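Local coordinates for ESX secretion system protein EccC (Thermomonospora curvata, PDB 4NH0), which acts as an ATPase, possibly the translocase, of the ESX type VII secretion system, which exports proteins such as EsxA and EsxB, at residues R1030-W1035 / Q1066-G1071; E688-C693 / P895-V900. One frame throughout, in Å; residues are numbered along the deposited sequence.

Two ways in which side chains fasten irregular segments within ATPase domains are compared here. Interaction 2 belongs to the second FtsK domain, where the proline-rich 895-900, on the way to the third domain, runs alongside strand 689-694 in roughly the same direction. Interaction 1 is within the third domain and joins the end of helix 1026-1031 to the loop leading into strand 1072-1078; its residues 1030-1035 belong to the part of the chain that forms the EsxB pocket. The centres are 54 Å apart and the nearest atoms about 36 Å, so neither touches the other. Both lie away from the ATP sites of their domains. In each, side chains bond to backbone carbonyl oxygen: two carbonyls in interaction 1, one in interaction 2.

Interaction 1: residues R1030-W1035 / Q1066-G1071; sequences RSRSWW and QARDIG
R1032 meets the carbonyl of R1068 side-on, with two nitrogens of its guanidinium converging on one oxygen. R1032 NE donates a hydrogen bond to R1068 O at 2.9 Å, almost straight out from the carbonyl (C=O...NE 167°). A second hydrogen bond, from R1032 NH2 to R1068 O at 3.0 Å, approaches from above the carbonyl plane. The oxygen itself stays close to the guanidinium plane, so the pair of bonds limits how far the group can turn. The aliphatic part of R1068 also takes part: its CG is 3.6 Å from NH2 of R1032, while its own guanidinium leads away.

The next carbonyl along the loop is met by both tryptophans. W1035 NE1 donates a hydrogen bond to D1069 O at 3.2 Å, with an N-H...O angle of 151°. W1034 brings the six-membered end of its indole to the same acceptor, CZ2 being 3.1 Å from D1069 O, and its CH2 lies 4.2 Å from CB of D1069. Beyond the bond, CZ2 of W1035 packs on backbone, 3.8 Å from G1071 N.

The two indoles also pack on each other. Both tryptophans place CG between backbone N and carbonyl carbon, and the edge of W1035 at CD1 rests over one face of the W1034 ring, 3.1 Å above its plane and toward the rim. W1034 is held further by its NE1, which bonds to R1018 O. R1032 itself has positive phi, the first residue to leave the helical course.

The contact thus fastens the turn after helix 1026-1031 to the loop before strand 1072-1078. G1071 already pairs through its backbone with L1040 of the neighbouring parallel strand 1039-1045, while R1018 follows helix 1001-1017 directly.

Interaction 2: residues E688-C693 / P895-V900; sequences EVQFYC and PTAPPV
Y692 reaches from strand 689-694 to the backbone of P898, its hydroxyl donating a hydrogen bond to P898 O. The modelled distance of 2.4 Å between Y692 OH and P898 O is too short to be taken literally at this resolution. Y692 OH also lies 3.7 Å from CD of P898. A chi1 of -60° sets CG of the tyrosine beside the backbone N, anti to the carbonyl carbon. The acceptor lies at the ring's edge, near its plane. V900 keeps CG1 anti to its backbone N (171°), which leaves CG2 beside that N, 3.5 Å from Y692 CD2. Two residues back, Q690 crosses P898 at about a right angle, its CG 3.8 Å from CD of P898 and 3.9 Å from CB of A897. The chain then bends at chi2 (86°); NE2 of Q690 hydrogen-bonds to P686 O, and its OE1 accepts from G766 N. A phenylalanine in place of Y692 would probably leave P898 O without this donor and open a small gap beside the P898 ring. The strand belongs to the parallel core of a P-loop ATPase sheet, and the arrangement is consistent with the linker between FtsK 2 and FtsK 3 docking on FtsK 2.

Interaction 1: residues R1030-W1035 / Q1066-G1071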
ATOM      1  N   ARG A1030      -3.540  28.971  56.834  1.00 76.59           N
ATOM      2  CA  ARG A1030      -3.554  27.720  56.084  1.00 96.82           C
ATOM      3  C   ARG A1030      -4.073  26.554  56.919  1.00 87.52           C
ATOM      4  O   ARG A1030      -4.354  25.480  56.388  1.00 96.11           O
ATOM      5  CB  ARG A1030      -2.154  27.396  55.557  1.00 94.38           C
ATOM      6  CG  ARG A1030      -1.160  26.995  56.630  1.00 73.89           C
ATOM      7  CD  ARG A1030       0.156  26.559  56.013  1.00 76.54           C
ATOM      8  NE  ARG A1030       0.814  27.649  55.301  1.00 86.66           N
ATOM      9  CZ  ARG A1030       1.787  28.395  55.815  1.00 97.37           C
ATOM     10  NH1 ARG A1030       2.222  28.163  57.045  1.00 93.38           N
ATOM     11  NH2 ARG A1030       2.329  29.369  55.096  1.00 89.99           N
ATOM     12  N   SER A1031      -4.202  26.766  58.224  1.00 74.55           N
ATOM     13  CA  SER A1031      -4.679  25.715  59.116  1.00 64.01           C
ATOM     14  C   SER A1031      -6.133  25.929  59.512  1.00 69.50           C
ATOM     15  O   SER A1031      -6.779  25.014  60.023  1.00 89.45           O
ATOM     16  CB  SER A1031      -3.806  25.639  60.370  1.00 70.55           C
ATOM     17  OG  SER A1031      -3.895  26.835  61.123  1.00 86.44           O
ATOM     18  N   ARG A1032      -6.637  27.137  59.272  1.00 75.33           N
ATOM     19  CA  ARG A1032      -8.008  27.505  59.622  1.00 73.05           C
ATOM     20  C   ARG A1032      -8.282  27.239  61.097  1.00 78.39           C
ATOM     21  O   ARG A1032      -9.209  26.512  61.451  1.00 75.46           O
ATOM     22  CB  ARG A1032      -9.005  26.750  58.744  1.00 72.44           C
ATOM     23  CG  ARG A1032      -8.813  27.006  57.261  1.00 74.42           C
ATOM     24  CD  ARG A1032      -9.583  26.013  56.410  1.00 89.25           C
ATOM     25  NE  ARG A1032      -9.332  26.226  54.989  1.00105.57           N
ATOM     26  CZ  ARG A1032      -8.259  25.775  54.347  1.00104.00           C
ATOM     27  NH1 ARG A1032      -7.334  25.086  55.000  1.00 91.77           N
ATOM     28  NH2 ARG A1032      -8.108  26.016  53.052  1.00103.16           N
ATOM     29  N   SER A1033      -7.462  27.840  61.952  1.00 84.11           N
ATOM     30  CA  SER A1033      -7.518  27.598  63.387  1.00 73.71           C
ATOM     31  C   SER A1033      -8.557  28.467  64.088  1.00 81.36           C
ATOM     32  O   SER A1033      -9.176  28.041  65.062  1.00 73.71           O
ATOM     33  CB  SER A1033      -6.144  27.843  64.013  1.00 73.50           C
ATOM     34  OG  SER A1033      -5.113  27.299  63.207  1.00 78.89           O
ATOM     35  N   TRP A1034      -8.747  29.682  63.582  1.00 87.64           N
ATOM     36  CA  TRP A1034      -9.561  30.684  64.264  1.00 86.26           C
ATOM     37  C   TRP A1034     -11.048  30.339  64.305  1.00 84.89           C
ATOM     38  O   TRP A1034     -11.817  30.987  65.012  1.00 83.56           O
ATOM     39  CB  TRP A1034      -9.369  32.052  63.605  1.00 86.51           C
ATOM     40  CG  TRP A1034      -9.987  32.172  62.247  1.00 86.66           C
ATOM     41  CD1 TRP A1034     -11.230  32.649  61.953  1.00 87.96           C
ATOM     42  CD2 TRP A1034      -9.388  31.814  60.996  1.00 84.75           C
ATOM     43  NE1 TRP A1034     -11.444  32.610  60.598  1.00 83.05           N
ATOM     44  CE2 TRP A1034     -10.328  32.102  59.988  1.00 83.88           C
ATOM     45  CE3 TRP A1034      -8.150  31.277  60.632  1.00 75.84           C
ATOM     46  CZ2 TRP A1034     -10.070  31.870  58.641  1.00 75.80           C
ATOM     47  CZ3 TRP A1034      -7.896  31.052  59.292  1.00 74.54           C
ATOM     48  CH2 TRP A1034      -8.851  31.345  58.314  1.00 81.11           C
ATOM     49  N   TRP A1035     -11.455  29.326  63.547  1.00 86.08           N
ATOM     50  CA  TRP A1035     -12.840  28.874  63.589  1.00 86.53           C
ATOM     51  C   TRP A1035     -12.924  27.355  63.585  1.00 86.04           C
ATOM     52  O   TRP A1035     -12.047  26.673  63.056  1.00 80.04           O
ATOM     53  CB  TRP A1035     -13.639  29.447  62.416  1.00 96.54           C
ATOM     54  CG  TRP A1035     -13.191  28.966  61.070  1.00 91.54           C
ATOM     55  CD1 TRP A1035     -12.298  29.575  60.241  1.00 79.56           C
ATOM     56  CD2 TRP A1035     -13.623  27.780  60.390  1.00 88.39           C
ATOM     57  NE1 TRP A1035     -12.141  28.842  59.090  1.00 76.77           N
ATOM     58  CE2 TRP A1035     -12.944  27.735  59.157  1.00 81.75           C
ATOM     59  CE3 TRP A1035     -14.515  26.751  60.707  1.00 87.33           C
ATOM     60  CZ2 TRP A1035     -13.129  26.703  58.241  1.00 82.35           C
ATOM     61  CZ3 TRP A1035     -14.696  25.728  59.796  1.00 82.89           C
ATOM     62  CH2 TRP A1035     -14.007  25.712  58.578  1.00 83.68           C
ATOM     63  N   GLN A1066     -13.192  34.348  49.162  1.00 83.50           N
ATOM     64  CA  GLN A1066     -12.694  34.009  50.489  1.00 83.61           C
ATOM     65  C   GLN A1066     -13.195  32.642  50.942  1.00 67.10           C
ATOM     66  O   GLN A1066     -13.066  32.285  52.111  1.00 78.13           O
ATOM     67  CB  GLN A1066     -13.110  35.077  51.503  1.00 93.83           C
ATOM     68  CG  GLN A1066     -12.653  36.485  51.158  1.00 83.64           C
ATOM     69  CD  GLN A1066     -11.166  36.688  51.374  1.00100.15           C
ATOM     70  OE1 GLN A1066     -10.527  35.943  52.118  1.00 93.15           O
ATOM     71  NE2 GLN A1066     -10.608  37.701  50.724  1.00106.33           N
ATOM     72  N   ALA A1067     -13.757  31.878  50.011  1.00 75.60           N
ATOM     73  CA  ALA A1067     -14.363  30.589  50.329  1.00 69.03           C
ATOM     74  C   ALA A1067     -13.338  29.551  50.772  1.00 67.98           C
ATOM     75  O   ALA A1067     -13.697  28.516  51.331  1.00 68.62           O
ATOM     76  CB  ALA A1067     -15.146  30.069  49.135  1.00 70.13           C
ATOM     77  N   ARG A1068     -12.063  29.826  50.519  1.00 78.04           N
ATOM     78  CA  ARG A1068     -11.003  28.895  50.882  1.00 76.32           C
ATOM     79  C   ARG A1068     -10.596  29.067  52.342  1.00 79.73           C
ATOM     80  O   ARG A1068     -10.332  28.090  53.041  1.00 85.62           O
ATOM     81  CB  ARG A1068      -9.794  29.084  49.965  1.00 77.49           C
ATOM     82  CG  ARG A1068      -8.771  27.966  50.045  1.00 88.81           C
ATOM     83  CD  ARG A1068      -7.866  27.976  48.827  1.00 98.71           C
ATOM     84  NE  ARG A1068      -8.637  27.967  47.587  1.00 94.04           N
ATOM     85  CZ  ARG A1068      -8.101  27.898  46.372  1.00 96.32           C
ATOM     86  NH1 ARG A1068      -6.786  27.831  46.227  1.00103.05           N
ATOM     87  NH2 ARG A1068      -8.883  27.895  45.301  1.00 82.99           N
ATOM     88  N   ASP A1069     -10.555  30.314  52.799  1.00 90.18           N
ATOM     89  CA  ASP A1069     -10.214  30.612  54.186  1.00 82.22           C
ATOM     90  C   ASP A1069     -11.358  30.234  55.120  1.00 75.54           C
ATOM     91  O   ASP A1069     -11.170  30.105  56.328  1.00 76.65           O
ATOM     92  CB  ASP A1069      -9.863  32.090  54.350  1.00 73.06           C
ATOM     93  CG  ASP A1069      -8.541  32.449  53.701  1.00 85.93           C
ATOM     94  OD1 ASP A1069      -7.638  31.586  53.673  1.00 79.17           O
ATOM     95  OD2 ASP A1069      -8.403  33.593  53.221  1.00 77.47           O
ATOM     96  N   ILE A1070     -12.546  30.064  54.552  1.00 64.86           N
ATOM     97  CA  ILE A1070     -13.695  29.590  55.309  1.00 69.17           C
ATOM     98  C   ILE A1070     -14.103  28.217  54.784  1.00 80.55           C
ATOM     99  O   ILE A1070     -13.377  27.612  53.999  1.00 93.22           O
ATOM    100  CB  ILE A1070     -14.874  30.576  55.227  1.00 75.73           C
ATOM    101  CG1 ILE A1070     -15.325  30.755  53.778  1.00 73.66           C
ATOM    102  CG2 ILE A1070     -14.481  31.919  55.817  1.00 71.70           C
ATOM    103  CD1 ILE A1070     -16.343  31.859  53.587  1.00 56.80           C
ATOM    104  N   GLY A1071     -15.257  27.719  55.217  1.00 50.74           N
ATOM    105  CA  GLY A1071     -15.691  26.391  54.826  1.00 63.86           C
ATOM    106  C   GLY A1071     -16.826  26.388  53.822  1.00 74.16           C
ATOM    107  O   GLY A1071     -17.786  25.632  53.963  1.00 68.21           O
TER

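Interaction 2: residues E688-C693 / P895-V900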
ATOM      1  N   GLU A 688      -0.619 -13.189  16.865  1.00 60.88           N
ATOM      2  CA  GLU A 688       0.703 -12.717  16.477  1.00 42.63           C
ATOM      3  C   GLU A 688       0.643 -11.311  15.893  1.00 44.78           C
ATOM      4  O   GLU A 688       1.576 -10.528  16.048  1.00 49.27           O
ATOM      5  CB  GLU A 688       1.340 -13.681  15.475  1.00 48.62           C
ATOM      6  CG  GLU A 688       1.729 -15.024  16.071  1.00 60.17           C
ATOM      7  CD  GLU A 688       2.245 -15.999  15.033  1.00 67.22           C
ATOM      8  OE1 GLU A 688       3.178 -16.765  15.349  1.00 62.78           O
ATOM      9  OE2 GLU A 688       1.712 -16.008  13.904  1.00 67.71           O
ATOM     10  N   VAL A 689      -0.458 -10.999  15.216  1.00 59.41           N
ATOM     11  CA  VAL A 689      -0.655  -9.668  14.649  1.00 48.92           C
ATOM     12  C   VAL A 689      -2.066  -9.152  14.917  1.00 46.94           C
ATOM     13  O   VAL A 689      -3.016  -9.927  15.001  1.00 55.59           O
ATOM     14  CB  VAL A 689      -0.399  -9.650  13.127  1.00 48.50           C
ATOM     15  CG1 VAL A 689       1.067  -9.909  12.826  1.00 44.13           C
ATOM     16  CG2 VAL A 689      -1.281 -10.665  12.424  1.00 61.60           C
ATOM     17  N   GLN A 690      -2.192  -7.837  15.060  1.00 48.88           N
ATOM     18  CA  GLN A 690      -3.494  -7.199  15.217  1.00 42.68           C
ATOM     19  C   GLN A 690      -3.563  -5.932  14.372  1.00 45.87           C
ATOM     20  O   GLN A 690      -2.565  -5.233  14.213  1.00 51.32           O
ATOM     21  CB  GLN A 690      -3.774  -6.871  16.684  1.00 48.38           C
ATOM     22  CG  GLN A 690      -3.973  -8.085  17.575  1.00 37.42           C
ATOM     23  CD  GLN A 690      -2.670  -8.633  18.112  1.00 51.96           C
ATOM     24  OE1 GLN A 690      -1.756  -7.880  18.438  1.00 57.87           O
ATOM     25  NE2 GLN A 690      -2.577  -9.952  18.206  1.00 60.94           N
ATOM     26  N   PHE A 691      -4.741  -5.641  13.832  1.00 45.69           N
ATOM     27  CA  PHE A 691      -4.912  -4.486  12.958  1.00 42.39           C
ATOM     28  C   PHE A 691      -6.022  -3.564  13.445  1.00 41.74           C
ATOM     29  O   PHE A 691      -7.117  -4.012  13.775  1.00 45.28           O
ATOM     30  CB  PHE A 691      -5.205  -4.937  11.527  1.00 49.92           C
ATOM     31  CG  PHE A 691      -4.136  -5.807  10.936  1.00 44.99           C
ATOM     32  CD1 PHE A 691      -4.177  -7.182  11.092  1.00 46.19           C
ATOM     33  CD2 PHE A 691      -3.089  -5.251  10.222  1.00 34.68           C
ATOM     34  CE1 PHE A 691      -3.193  -7.983  10.550  1.00 51.99           C
ATOM     35  CE2 PHE A 691      -2.103  -6.048   9.679  1.00 48.55           C
ATOM     36  CZ  PHE A 691      -2.155  -7.416   9.843  1.00 54.72           C
ATOM     37  N   TYR A 692      -5.726  -2.270  13.485  1.00 36.96           N
ATOM     38  CA  TYR A 692      -6.704  -1.266  13.879  1.00 42.48           C
ATOM     39  C   TYR A 692      -6.705  -0.140  12.855  1.00 55.32           C
ATOM     40  O   TYR A 692      -5.717   0.579  12.706  1.00 49.11           O
ATOM     41  CB  TYR A 692      -6.403  -0.747  15.284  1.00 35.41           C
ATOM     42  CG  TYR A 692      -6.425  -1.843  16.323  1.00 37.22           C
ATOM     43  CD1 TYR A 692      -5.282  -2.571  16.620  1.00 36.81           C
ATOM     44  CD2 TYR A 692      -7.597  -2.166  16.990  1.00 41.36           C
ATOM     45  CE1 TYR A 692      -5.303  -3.581  17.560  1.00 37.12           C
ATOM     46  CE2 TYR A 692      -7.627  -3.173  17.933  1.00 47.81           C
ATOM     47  CZ  TYR A 692      -6.478  -3.877  18.213  1.00 47.54           C
ATOM     48  OH  TYR A 692      -6.505  -4.880  19.150  1.00 63.89           O
ATOM     49  N   CYS A 693      -7.820   0.004  12.148  1.00 55.20           N
ATOM     50  CA  CYS A 693      -7.850   0.813  10.938  1.00 49.66           C
ATOM     51  C   CYS A 693      -8.640   2.108  11.065  1.00 56.17           C
ATOM     52  O   CYS A 693      -9.652   2.176  11.761  1.00 61.62           O
ATOM     53  CB  CYS A 693      -8.420  -0.012   9.785  1.00 64.73           C
ATOM     54  SG  CYS A 693      -7.673  -1.644   9.610  1.00 65.75           S
ATOM     55  N   PRO A 895      -8.709 -17.173  20.450  1.00 72.63           N
ATOM     56  CA  PRO A 895      -8.956 -15.773  20.808  1.00 72.39           C
ATOM     57  C   PRO A 895      -8.701 -14.834  19.635  1.00 57.95           C
ATOM     58  O   PRO A 895      -7.661 -14.930  18.986  1.00 64.53           O
ATOM     59  CB  PRO A 895      -7.961 -15.519  21.944  1.00 69.41           C
ATOM     60  CG  PRO A 895      -6.890 -16.529  21.743  1.00 60.87           C
ATOM     61  CD  PRO A 895      -7.576 -17.743  21.198  1.00 68.52           C
ATOM     62  N   THR A 896      -9.648 -13.942  19.368  1.00 63.30           N
ATOM     63  CA  THR A 896      -9.526 -13.001  18.263  1.00 58.74           C
ATOM     64  C   THR A 896      -8.717 -11.777  18.672  1.00 59.45           C
ATOM     65  O   THR A 896      -8.137 -11.738  19.755  1.00 58.97           O
ATOM     66  CB  THR A 896     -10.905 -12.544  17.757  1.00 59.74           C
ATOM     67  OG1 THR A 896     -11.592 -11.848  18.803  1.00 74.28           O
ATOM     68  CG2 THR A 896     -11.734 -13.740  17.322  1.00 82.24           C
ATOM     69  N   ALA A 897      -8.681 -10.778  17.797  1.00 60.21           N
ATOM     70  CA  ALA A 897      -7.979  -9.536  18.089  1.00 58.20           C
ATOM     71  C   ALA A 897      -8.754  -8.715  19.109  1.00 64.95           C
ATOM     72  O   ALA A 897      -9.966  -8.549  18.981  1.00 70.85           O
ATOM     73  CB  ALA A 897      -7.761  -8.736  16.817  1.00 63.04           C
ATOM     74  N   PRO A 898      -8.053  -8.203  20.131  1.00 58.27           N
ATOM     75  CA  PRO A 898      -8.669  -7.395  21.188  1.00 52.94           C
ATOM     76  C   PRO A 898      -9.351  -6.155  20.626  1.00 50.40           C
ATOM     77  O   PRO A 898      -8.741  -5.428  19.845  1.00 57.99           O
ATOM     78  CB  PRO A 898      -7.482  -7.013  22.076  1.00 46.54           C
ATOM     79  CG  PRO A 898      -6.455  -8.050  21.802  1.00 49.12           C
ATOM     80  CD  PRO A 898      -6.612  -8.393  20.357  1.00 54.74           C
ATOM     81  N   PRO A 899     -10.608  -5.915  21.021  1.00 47.86           N
ATOM     82  CA  PRO A 899     -11.374  -4.781  20.503  1.00 57.16           C
ATOM     83  C   PRO A 899     -10.926  -3.462  21.112  1.00 48.21           C
ATOM     84  O   PRO A 899     -10.257  -3.458  22.142  1.00 49.06           O
ATOM     85  CB  PRO A 899     -12.804  -5.115  20.923  1.00 68.69           C
ATOM     86  CG  PRO A 899     -12.629  -5.861  22.195  1.00 48.77           C
ATOM     87  CD  PRO A 899     -11.373  -6.679  22.021  1.00 47.24           C
ATOM     88  N   VAL A 900     -11.290  -2.356  20.474  1.00 50.66           N
ATOM     89  CA  VAL A 900     -11.023  -1.041  21.034  1.00 40.17           C
ATOM     90  C   VAL A 900     -12.128  -0.672  22.010  1.00 60.21           C
ATOM     91  O   VAL A 900     -13.270  -0.448  21.611  1.00 74.92           O
ATOM     92  CB  VAL A 900     -10.915   0.036  19.943  1.00 55.10           C
ATOM     93  CG1 VAL A 900     -10.851   1.418  20.568  1.00 55.00           C
ATOM     94  CG2 VAL A 900      -9.698  -0.213  19.075  1.00 54.88           C
TER